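Two structures of probable ribosomal RNA small subunit methyltransferase from Thermus thermophilus compared at one contact. The protein probably transfers a methyl group from S-adenosylmethionine to a guanosine of 16S ribosomal RNA in the small ribosomal subunit. Structure 1 is PDB 2ZWV (chain A, 2.00 Å), residues S75-R80 and H286-E291; structure 2 is PDB 3DMH (chain B, 1.55 Å), residues S75-R80 and H286-E291. Both blocks share one frame: the second was fitted to the first on N, CA, C and O of the twelve residues, RMSD 0.17 Å. Numbering follows each deposited sequence.

Structure 1 (2ZWV); sequences SRAAFR and HSDVDE. With SAH (S-adenosyl-L-homocysteine), chain C.
Arg76 CD lies over one face of the His286 ring in a CH-pi contact, 3.7 Å from its centroid. The Arg76 guanidinium stands nearly upright to that ring, planes 84° apart. At its edge lie His286 ND1 and water 1. The water accepts from Arg76 NE and donates to Glu291 OE2. Water 2 lies at the edge of the Arg80 guanidinium.

The contact joins two Rossmann-like methyltransferase halves: the start of helix 76-84, capped by Ser75, meets the loop after strand 283-286. Asp288 CG is anti to its backbone N (chi1 177°), which brings the carboxylate against Ala77 CB, 3.7 Å from Asp288 OD2. Arg80, bent at chi3 (63°), slides past Glu291 in the opposite direction. Its NH1 is 4.8 Å from Asp288 OD2, and water 2 bridges the two. NH1 also bonds to His9.

The loop binds the adenine of S-adenosyl-L-homocysteine. SAH N6 donates to Asp288 OD1 (3.1 Å), and Val289 N donates to SAH N1 (3.0 Å). Tyr8 and Lys24 also bind the Asp288 carboxylate.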
loop_
_atom_site.group_PDB
_atom_site.type_symbol
_atom_site.label_atom_id
_atom_site.label_comp_id
_atom_site.label_asym_id
_atom_site.label_seq_id
_atom_site.Cartn_x
_atom_site.Cartn_y
_atom_site.Cartn_z
ATOM N N SER A 75 -4.602 -1.067 -3.789
ATOM C CA SER A 75 -3.611 -0.087 -4.230
ATOM C C SER A 75 -4.221 0.902 -5.216
ATOM O O SER A 75 -4.760 0.504 -6.249
ATOM C CB SER A 75 -2.430 -0.794 -4.896
ATOM O OG SER A 75 -1.557 0.146 -5.501
ATOM N N ARG A 76 -4.130 2.191 -4.901
ATOM C CA ARG A 76 -4.682 3.213 -5.780
ATOM C C ARG A 76 -3.932 3.200 -7.106
ATOM O O ARG A 76 -4.532 3.340 -8.169
ATOM C CB ARG A 76 -4.565 4.601 -5.146
ATOM C CG ARG A 76 -5.555 5.597 -5.722
ATOM C CD ARG A 76 -6.957 5.324 -5.187
ATOM N NE ARG A 76 -7.996 6.016 -5.947
ATOM C CZ ARG A 76 -9.229 6.225 -5.497
ATOM N NH1 ARG A 76 -9.576 5.799 -4.289
ATOM N NH2 ARG A 76 -10.114 6.859 -6.251
ATOM N N ALA A 77 -2.617 3.029 -7.036
ATOM C CA ALA A 77 -1.791 2.986 -8.235
ATOM C C ALA A 77 -2.274 1.876 -9.170
ATOM O O ALA A 77 -2.435 2.087 -10.375
ATOM C CB ALA A 77 -0.340 2.754 -7.851
ATOM N N ALA A 78 -2.506 0.695 -8.606
ATOM C CA ALA A 78 -2.973 -0.445 -9.388
ATOM C C ALA A 78 -4.400 -0.228 -9.876
ATOM O O ALA A 78 -4.748 -0.611 -10.996
ATOM C CB ALA A 78 -2.897 -1.720 -8.552
ATOM N N PHE A 79 -5.228 0.385 -9.034
ATOM C CA PHE A 79 -6.614 0.642 -9.398
ATOM C C PHE A 79 -6.698 1.552 -10.620
ATOM O O PHE A 79 -7.572 1.381 -11.475
ATOM C CB PHE A 79 -7.373 1.279 -8.234
ATOM C CG PHE A 79 -8.837 1.460 -8.504
ATOM C CD1 PHE A 79 -9.683 0.357 -8.591
ATOM C CD2 PHE A 79 -9.371 2.729 -8.701
ATOM C CE1 PHE A 79 -11.042 0.517 -8.874
ATOM C CE2 PHE A 79 -10.729 2.901 -8.985
ATOM C CZ PHE A 79 -11.566 1.789 -9.073
ATOM N N ARG A 80 -5.794 2.523 -10.704
ATOM C CA ARG A 80 -5.782 3.430 -11.842
ATOM C C ARG A 80 -5.545 2.626 -13.108
ATOM O O ARG A 80 -6.161 2.883 -14.144
ATOM C CB ARG A 80 -4.669 4.470 -11.715
ATOM C CG ARG A 80 -4.878 5.532 -10.655
ATOM C CD ARG A 80 -3.929 6.694 -10.922
ATOM N NE ARG A 80 -4.229 7.321 -12.209
ATOM C CZ ARG A 80 -3.367 8.042 -12.919
ATOM N NH1 ARG A 80 -2.132 8.234 -12.477
ATOM N NH2 ARG A 80 -3.745 8.574 -14.073
ATOM N N HIS A 286 -7.036 8.254 -0.104
ATOM C CA HIS A 286 -6.523 7.034 -0.713
ATOM C C HIS A 286 -5.966 7.577 -2.022
ATOM O O HIS A 286 -6.725 7.888 -2.938
ATOM C CB HIS A 286 -7.657 6.043 -0.995
ATOM C CG HIS A 286 -7.187 4.716 -1.510
ATOM N ND1 HIS A 286 -8.010 3.848 -2.196
ATOM C CD2 HIS A 286 -5.988 4.093 -1.407
ATOM C CE1 HIS A 286 -7.339 2.749 -2.492
ATOM N NE2 HIS A 286 -6.111 2.871 -2.025
ATOM N N SER A 287 -4.648 7.712 -2.109
ATOM C CA SER A 287 -4.048 8.286 -3.303
ATOM C C SER A 287 -2.657 7.768 -3.645
ATOM O O SER A 287 -1.879 7.395 -2.765
ATOM C CB SER A 287 -3.992 9.817 -3.153
ATOM O OG SER A 287 -3.204 10.420 -4.166
ATOM N N ASP A 288 -2.366 7.743 -4.942
ATOM C CA ASP A 288 -1.066 7.319 -5.446
ATOM C C ASP A 288 -0.247 8.602 -5.442
ATOM O O ASP A 288 -0.284 9.383 -6.393
ATOM C CB ASP A 288 -1.204 6.760 -6.868
ATOM C CG ASP A 288 0.130 6.372 -7.476
ATOM O OD1 ASP A 288 1.095 6.151 -6.713
ATOM O OD2 ASP A 288 0.210 6.275 -8.718
ATOM N N VAL A 289 0.473 8.816 -4.348
ATOM C CA VAL A 289 1.264 10.023 -4.164
ATOM C C VAL A 289 0.274 11.192 -4.147
ATOM O O VAL A 289 -0.650 11.202 -3.335
ATOM C CB VAL A 289 2.301 10.210 -5.288
ATOM C CG1 VAL A 289 3.251 11.347 -4.938
ATOM C CG2 VAL A 289 3.083 8.921 -5.485
ATOM N N ASP A 290 0.438 12.158 -5.044
ATOM C CA ASP A 290 -0.460 13.312 -5.074
ATOM C C ASP A 290 -1.521 13.243 -6.173
ATOM O O ASP A 290 -2.048 14.272 -6.598
ATOM C CB ASP A 290 0.355 14.601 -5.226
ATOM C CG ASP A 290 1.083 14.677 -6.552
ATOM O OD1 ASP A 290 1.595 13.632 -7.004
ATOM O OD2 ASP A 290 1.153 15.779 -7.135
ATOM N N GLU A 291 -1.840 12.034 -6.618
ATOM C CA GLU A 291 -2.840 11.828 -7.666
ATOM C C GLU A 291 -4.216 12.389 -7.301
ATOM O O GLU A 291 -4.911 12.949 -8.148
ATOM C CB GLU A 291 -2.958 10.331 -7.970
ATOM C CG GLU A 291 -4.149 9.929 -8.824
ATOM C CD GLU A 291 -5.196 9.154 -8.038
ATOM O OE1 GLU A 291 -4.850 8.582 -6.982
ATOM O OE2 GLU A 291 -6.361 9.099 -8.484
HETATM N N SAH C . 4.070 7.815 7.443
HETATM C CA SAH C . 3.832 6.527 8.112
HETATM C CB SAH C . 4.181 5.378 7.164
HETATM C CG SAH C . 5.500 5.163 6.781
HETATM S SD SAH C . 5.909 3.845 5.703
HETATM C C SAH C . 4.708 6.442 9.363
HETATM O O SAH C . 4.490 5.484 10.145
HETATM O OXT SAH C . 5.572 7.326 9.516
HETATM C "C5'" SAH C . 5.554 4.582 4.067
HETATM C "C4'" SAH C . 4.061 4.764 3.786
HETATM O "O4'" SAH C . 3.924 5.201 2.422
HETATM C "C3'" SAH C . 3.337 3.418 3.884
HETATM O "O3'" SAH C . 2.025 3.609 4.418
HETATM C "C2'" SAH C . 3.240 3.003 2.417
HETATM O "O2'" SAH C . 2.115 2.138 2.244
HETATM C "C1'" SAH C . 2.906 4.375 1.837
HETATM N N9 SAH C . 2.988 4.374 0.357
HETATM C C8 SAH C . 3.648 3.491 -0.391
HETATM N N7 SAH C . 3.492 3.795 -1.679
HETATM C C5 SAH C . 2.729 4.876 -1.752
HETATM C C6 SAH C . 2.231 5.646 -2.802
HETATM N N6 SAH C . 2.488 5.313 -4.063
HETATM N N1 SAH C . 1.472 6.709 -2.520
HETATM C C2 SAH C . 1.189 7.035 -1.269
HETATM N N3 SAH C . 1.638 6.330 -0.250
HETATM C C4 SAH C . 2.409 5.247 -0.455
HETATM O O HOH W 1 -8.068 6.893 -8.793
HETATM O O HOH W 2 -1.047 8.032 -10.110
#

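Structure 2 (3DMH); sequences SRAAFR and HSDVDE. With SAM (S-adenosylmethionine), chain D.
Arg76 CD sits over one face of the His286 ring in a CH-pi contact, 3.6 Å from the ring centroid. The Arg76 guanidinium is nearly upright to that ring, with 82° between the planes. His286 ND1 and water 3 lie at its edge. That water accepts from Arg76 NE and donates to Glu291 OE2. Asp288 lies at the edge of the Arg80 guanidinium.

Ser75 caps the helix that begins at Arg76. With CG anti to the backbone N (chi1 178°), Asp288 sets its carboxylate against Ala77 CB, 3.4 Å from Asp288 OD2. Arg80, bent at chi3 (90°), slides past Glu291 in the opposite direction. Its NH1 is 2.8 Å from Asp288 OD2 and donates a hydrogen bond to it. The nitrogen comes from above the carboxylate plane. NH1 also bonds to His9.

The loop binds the adenine of S-adenosylmethionine. SAM N6 donates to Asp288 OD1 (2.9 Å), while Val289 N donates to SAM N1 (2.9 Å). Tyr8 and Lys24 are further partners of the Asp288 carboxylate, so several groups fix this adenine-binding acid.

What differs
One hydrogen bond is found in structure 2 alone. Arg80(B) NH1 reaches Asp288(B) OD2 at 2.8 Å. The like atoms Arg80(A) NH1 and Asp288(A) OD2 are 4.8 Å apart, too far for a bond. There water 2 is modelled between them. It stands where Arg80(B) NH1 lies, so a water-mediated link takes the place of the direct one. The added direct partner may hold the Asp288(B) carboxylate more firmly behind the adenine. The bonds from Ala78(A) N to Ser75(A) OG and from Ser287(A) OG to Val289(A) O have counterparts in structure 2.

The bound group is S-adenosyl-L-homocysteine in structure 1 and S-adenosylmethionine in structure 2. SAM carries the methyl CE on its sulfur, which SAH lacks. SAH touches Ser287(A), Asp288(A) and Val289(A); SAM touches Ser287(B), Asp288(B) and Val289(B). The side chains of Asp288(A) and Val289(A) keep their place within the error, as do Arg76(A) and His286(A). The Asp288(A) and Val289(A) side chains beside the adenine thus do not answer the exchange of ligand.

Arg80(A) and Arg80(B) differ in position: their CB atoms are 0.1 Å and their CZ atoms 2.1 Å apart after superposition. Small turns along the chain and the slight move of CB together give this shift. The places of NE, CZ and NH2 of Arg80(A) are left, while Arg80(B) NH2 lies near the place of Arg80(A) NH1.

Structure 2 (3DMH)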
loop_
_atom_site.group_PDB
_atom_site.type_symbol
_atom_site.label_atom_id
_atom_site.label_comp_id
_atom_site.label_asym_id
_atom_site.label_seq_id
_atom_site.Cartn_x
_atom_site.Cartn_y
_atom_site.Cartn_z
ATOM N N SER B 75 -4.484 -1.037 -3.658
ATOM C CA SER B 75 -3.561 -0.013 -4.135
ATOM C C SER B 75 -4.223 0.918 -5.118
ATOM O O SER B 75 -4.743 0.492 -6.153
ATOM C CB SER B 75 -2.355 -0.688 -4.789
ATOM O OG SER B 75 -1.626 0.220 -5.639
ATOM N N ARG B 76 -4.152 2.205 -4.819
ATOM C CA ARG B 76 -4.707 3.199 -5.729
ATOM C C ARG B 76 -4.011 3.148 -7.088
ATOM O O ARG B 76 -4.677 3.177 -8.118
ATOM C CB ARG B 76 -4.652 4.613 -5.126
ATOM C CG ARG B 76 -5.697 5.500 -5.753
ATOM C CD ARG B 76 -7.057 5.299 -5.039
ATOM N NE ARG B 76 -8.126 6.013 -5.713
ATOM C CZ ARG B 76 -9.294 6.303 -5.145
ATOM N NH1 ARG B 76 -9.559 5.916 -3.884
ATOM N NH2 ARG B 76 -10.205 6.992 -5.852
ATOM N N ALA B 77 -2.676 3.072 -7.080
ATOM C CA ALA B 77 -1.899 2.985 -8.322
ATOM C C ALA B 77 -2.366 1.809 -9.177
ATOM O O ALA B 77 -2.528 1.948 -10.402
ATOM C CB ALA B 77 -0.400 2.865 -8.018
ATOM N N ALA B 78 -2.577 0.652 -8.544
ATOM C CA ALA B 78 -3.003 -0.527 -9.315
ATOM C C ALA B 78 -4.426 -0.342 -9.875
ATOM O O ALA B 78 -4.699 -0.674 -11.040
ATOM C CB ALA B 78 -2.894 -1.787 -8.464
ATOM N N PHE B 79 -5.340 0.233 -9.074
ATOM C CA PHE B 79 -6.696 0.528 -9.597
ATOM C C PHE B 79 -6.703 1.508 -10.772
ATOM O O PHE B 79 -7.439 1.313 -11.737
ATOM C CB PHE B 79 -7.576 0.934 -8.434
ATOM C CG PHE B 79 -7.884 -0.222 -7.527
ATOM C CD1 PHE B 79 -8.509 -1.332 -8.057
ATOM N N ARG B 80 -5.791 2.483 -10.775
ATOM C CA ARG B 80 -5.686 3.377 -11.949
ATOM C C ARG B 80 -5.381 2.545 -13.199
ATOM O O ARG B 80 -5.967 2.771 -14.277
ATOM C CB ARG B 80 -4.572 4.403 -11.777
ATOM C CG ARG B 80 -4.814 5.436 -10.706
ATOM C CD ARG B 80 -3.506 6.182 -10.379
ATOM N NE ARG B 80 -3.328 7.369 -11.204
ATOM C CZ ARG B 80 -2.308 8.241 -11.125
ATOM N NH1 ARG B 80 -1.306 8.092 -10.232
ATOM N NH2 ARG B 80 -2.290 9.297 -11.957
ATOM N N HIS B 286 -6.909 8.377 0.016
ATOM C CA HIS B 286 -6.436 7.208 -0.697
ATOM C C HIS B 286 -5.947 7.717 -2.049
ATOM O O HIS B 286 -6.733 8.122 -2.895
ATOM C CB HIS B 286 -7.583 6.196 -0.832
ATOM C CG HIS B 286 -7.143 4.862 -1.352
ATOM N ND1 HIS B 286 -7.991 3.973 -1.981
ATOM C CD2 HIS B 286 -5.931 4.259 -1.300
ATOM C CE1 HIS B 286 -7.315 2.884 -2.307
ATOM N NE2 HIS B 286 -6.059 3.041 -1.915
ATOM N N SER B 287 -4.632 7.685 -2.245
ATOM C CA SER B 287 -4.008 8.428 -3.328
ATOM C C SER B 287 -2.682 7.784 -3.710
ATOM O O SER B 287 -1.924 7.355 -2.836
ATOM C CB SER B 287 -3.691 9.832 -2.819
ATOM O OG SER B 287 -3.216 10.682 -3.857
ATOM N N ASP B 288 -2.412 7.752 -5.016
ATOM C CA ASP B 288 -1.093 7.354 -5.516
ATOM C C ASP B 288 -0.257 8.636 -5.518
ATOM O O ASP B 288 -0.466 9.510 -6.356
ATOM C CB ASP B 288 -1.230 6.792 -6.939
ATOM C CG ASP B 288 0.104 6.394 -7.561
ATOM O OD1 ASP B 288 1.106 6.307 -6.818
ATOM O OD2 ASP B 288 0.126 6.148 -8.790
ATOM N N VAL B 289 0.618 8.768 -4.526
ATOM C CA VAL B 289 1.381 10.003 -4.279
ATOM C C VAL B 289 0.359 11.162 -4.219
ATOM O O VAL B 289 -0.580 11.100 -3.410
ATOM C CB VAL B 289 2.584 10.222 -5.268
ATOM C CG1 VAL B 289 3.546 11.256 -4.701
ATOM C CG2 VAL B 289 3.374 8.926 -5.441
ATOM N N ASP B 290 0.496 12.190 -5.049
ATOM C CA ASP B 290 -0.422 13.327 -4.978
ATOM C C ASP B 290 -1.565 13.275 -5.980
ATOM O O ASP B 290 -2.206 14.295 -6.252
ATOM C CB ASP B 290 0.341 14.646 -5.155
ATOM C CG ASP B 290 1.065 14.737 -6.484
ATOM O OD1 ASP B 290 1.350 13.691 -7.118
ATOM O OD2 ASP B 290 1.380 15.868 -6.913
ATOM N N GLU B 291 -1.842 12.089 -6.514
ATOM C CA GLU B 291 -2.882 11.930 -7.536
ATOM C C GLU B 291 -4.237 12.493 -7.110
ATOM O O GLU B 291 -4.975 13.056 -7.932
ATOM C CB GLU B 291 -2.987 10.441 -7.888
ATOM C CG GLU B 291 -4.163 10.022 -8.717
ATOM C CD GLU B 291 -5.162 9.220 -7.944
ATOM O OE1 GLU B 291 -4.841 8.707 -6.837
ATOM O OE2 GLU B 291 -6.283 9.097 -8.472
HETATM N N SAM D . 4.175 7.674 7.505
HETATM C CA SAM D . 3.999 6.311 8.115
HETATM C C SAM D . 4.947 6.171 9.287
HETATM O O SAM D . 5.828 7.036 9.381
HETATM O OXT SAM D . 4.833 5.205 10.061
HETATM C CB SAM D . 4.305 5.203 7.105
HETATM C CG SAM D . 5.719 5.211 6.516
HETATM S SD SAM D . 5.994 3.777 5.427
HETATM C CE SAM D . 7.806 3.652 5.442
HETATM C "C5'" SAM D . 5.725 4.387 3.737
HETATM C "C4'" SAM D . 4.249 4.517 3.397
HETATM O "O4'" SAM D . 4.218 4.896 2.023
HETATM C "C3'" SAM D . 3.430 3.227 3.552
HETATM O "O3'" SAM D . 2.298 3.420 4.389
HETATM C "C2'" SAM D . 3.051 2.879 2.109
HETATM O "O2'" SAM D . 1.833 2.176 1.956
HETATM C "C1'" SAM D . 3.056 4.281 1.504
HETATM N N9 SAM D . 3.106 4.241 0.056
HETATM C C8 SAM D . 3.717 3.305 -0.775
HETATM N N7 SAM D . 3.540 3.677 -2.067
HETATM C C5 SAM D . 2.799 4.841 -2.063
HETATM C C6 SAM D . 2.278 5.655 -3.076
HETATM N N6 SAM D . 2.445 5.350 -4.370
HETATM N N1 SAM D . 1.570 6.773 -2.701
HETATM C C2 SAM D . 1.358 7.088 -1.377
HETATM N N3 SAM D . 1.815 6.267 -0.352
HETATM C C4 SAM D . 2.530 5.181 -0.721
HETATM O O HOH W 3 -7.693 6.979 -8.268
#